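Local coordinates for alkaline phosphatase (Antarctic bacterium tab5, PDB 2W5V) that hydrolyses phosphate monoesters with the help of zinc and magnesium ions, as a cold-adapted alkaline phosphatase, at the interface of chains A and B. Numbering follows the deposited sequence. Chains: chain A/B, Alkaline phosphatase.

The interface of chains A and B. Residues chain A 47, 54, 69, 345; chain B 47, 71, 341, 343, 357.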
loop_
_atom_site.group_PDB
_atom_site.type_symbol
_atom_site.label_atom_id
_atom_site.label_comp_id
_atom_site.label_asym_id
_atom_site.label_seq_id
_atom_site.Cartn_x
_atom_site.Cartn_y
_atom_site.Cartn_z
ATOM N N LEU A 47 -3.997 2.895 1.889
ATOM C CA LEU A 47 -4.323 1.820 0.950
ATOM C C LEU A 47 -5.676 1.150 1.264
ATOM O O LEU A 47 -6.364 0.688 0.361
ATOM C CB LEU A 47 -3.192 0.796 0.931
ATOM C CG LEU A 47 -3.316 -0.368 -0.045
ATOM C CD1 LEU A 47 -3.513 0.150 -1.475
ATOM C CD2 LEU A 47 -2.063 -1.229 0.081
ATOM N N PHE A 54 -12.571 -0.861 -4.767
ATOM C CA PHE A 54 -12.613 -2.172 -5.411
ATOM C C PHE A 54 -13.771 -3.018 -4.888
ATOM O O PHE A 54 -14.024 -4.093 -5.416
ATOM C CB PHE A 54 -11.291 -2.932 -5.237
ATOM C CG PHE A 54 -10.153 -2.333 -6.000
ATOM C CD1 PHE A 54 -9.529 -1.175 -5.551
ATOM C CD2 PHE A 54 -9.720 -2.902 -7.186
ATOM C CE1 PHE A 54 -8.477 -0.609 -6.264
ATOM C CE2 PHE A 54 -8.671 -2.339 -7.901
ATOM C CZ PHE A 54 -8.054 -1.190 -7.436
ATOM N N ILE A 69 4.049 2.287 -9.419
ATOM C CA ILE A 69 3.580 2.503 -8.059
ATOM C C ILE A 69 4.768 2.652 -7.125
ATOM O O ILE A 69 5.742 1.908 -7.226
ATOM C CB ILE A 69 2.667 1.336 -7.598
ATOM C CG1 ILE A 69 1.413 1.274 -8.482
ATOM C CG2 ILE A 69 2.280 1.508 -6.140
ATOM C CD1 ILE A 69 0.599 -0.012 -8.355
ATOM N N PHE A 345 0.836 6.657 -7.185
ATOM C CA PHE A 345 0.576 6.117 -8.520
ATOM C C PHE A 345 0.998 7.166 -9.550
ATOM O O PHE A 345 0.731 8.358 -9.370
ATOM C CB PHE A 345 -0.923 5.838 -8.682
ATOM C CG PHE A 345 -1.492 4.960 -7.597
ATOM C CD1 PHE A 345 -1.577 3.585 -7.782
ATOM C CD2 PHE A 345 -1.925 5.512 -6.389
ATOM C CE1 PHE A 345 -2.097 2.759 -6.784
ATOM C CE2 PHE A 345 -2.450 4.697 -5.377
ATOM C CZ PHE A 345 -2.530 3.323 -5.571
ATOM N N LEU B 47 -0.147 -2.964 4.462
ATOM C CA LEU B 47 0.844 -1.903 4.332
ATOM C C LEU B 47 1.110 -1.235 5.682
ATOM O O LEU B 47 2.225 -0.782 5.941
ATOM C CB LEU B 47 0.405 -0.881 3.286
ATOM C CG LEU B 47 1.336 0.309 3.037
ATOM C CD1 LEU B 47 2.770 -0.131 2.753
ATOM C CD2 LEU B 47 0.777 1.133 1.885
ATOM N N LEU B 71 0.148 -4.253 -6.441
ATOM C CA LEU B 71 -0.888 -4.395 -5.425
ATOM C C LEU B 71 -1.763 -5.562 -5.825
ATOM O O LEU B 71 -2.134 -5.673 -6.987
ATOM C CB LEU B 71 -1.764 -3.132 -5.321
ATOM C CG LEU B 71 -1.089 -1.811 -4.929
ATOM C CD1 LEU B 71 -2.048 -0.618 -5.016
ATOM C CD2 LEU B 71 -0.513 -1.911 -3.530
ATOM N N LEU B 341 -6.325 -4.229 -0.322
ATOM C CA LEU B 341 -5.315 -4.638 -1.282
ATOM C C LEU B 341 -3.976 -4.729 -0.551
ATOM O O LEU B 341 -3.751 -4.051 0.459
ATOM C CB LEU B 341 -5.201 -3.627 -2.430
ATOM C CG LEU B 341 -6.415 -3.381 -3.331
ATOM C CD1 LEU B 341 -6.070 -2.363 -4.431
ATOM C CD2 LEU B 341 -6.886 -4.651 -3.948
ATOM N N PRO B 343 0.395 -4.914 -0.829
ATOM C CA PRO B 343 1.591 -4.606 -1.624
ATOM C C PRO B 343 2.360 -5.854 -2.036
ATOM O O PRO B 343 2.469 -6.816 -1.267
ATOM C CB PRO B 343 2.462 -3.770 -0.671
ATOM C CG PRO B 343 1.582 -3.388 0.465
ATOM C CD PRO B 343 0.489 -4.414 0.553
ATOM N N ILE B 357 -1.786 -3.392 -10.663
ATOM C CA ILE B 357 -2.762 -3.924 -9.718
ATOM C C ILE B 357 -3.424 -5.136 -10.344
ATOM O O ILE B 357 -3.817 -5.093 -11.511
ATOM C CB ILE B 357 -3.839 -2.872 -9.396
ATOM C CG1 ILE B 357 -3.178 -1.597 -8.854
ATOM C CG2 ILE B 357 -4.871 -3.432 -8.402
ATOM C CD1 ILE B 357 -4.188 -0.493 -8.422
#
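The methyl CD2 of A:Leu47 packs against the backbone carbonyl oxygen O of B:Leu341 at 3.3 Å, a van der Waals contact. This apolar patch belongs to the two-fold interface between the alkaline phosphatase subunits, which probably corresponds to the homodimer typical of the family. A:Leu47 starts helix 47-56 and points its forked end at chain B. CG lies anti to the backbone N (chi1 -177°), which directs the fork across the interface; both methyls pack on B:Leu71, CD1 lying 3.9 Å from its CD1, and CD2 also meets B:Pro343 CD and B:Leu47. The side chains of A:Leu47 and B:Leu71 run past one another in opposite directions. Near the two-fold axis the leucine meets its own counterpart, its CD2 lying 4.1 Å from CB of B:Leu47.

Two turns along the same helix, A:Phe54 presents a ring face to the extended end of B:Leu341. Methyl CD1 sits above that face, 3.8 Å from the ring centroid and displaced toward the rim, where CE1 is 3.5 Å away; this is a CH-pi contact. The trans second torsion of B:Leu341 (chi2 -179°) carries this methyl outward, and the two side chains cross almost perpendicularly. B:Ile357, on strand 356-359, meets the CE2-CZ part of the same ring through CG2, which is 4.0 Å from CE2. Its CD1 lies between A:Phe54 and A:Phe345, touching CZ of the former and CE1 of the latter. A:Phe345, from strand 342-347, also sets CE1 3.8 Å from CD1 of B:Leu71, bringing that methyl into contact with both A:Leu47 and the aromatic ring. Beside it, A:Ile69 reaches CG1 of B:Ile357 with its terminal CD1 at 4.1 Å.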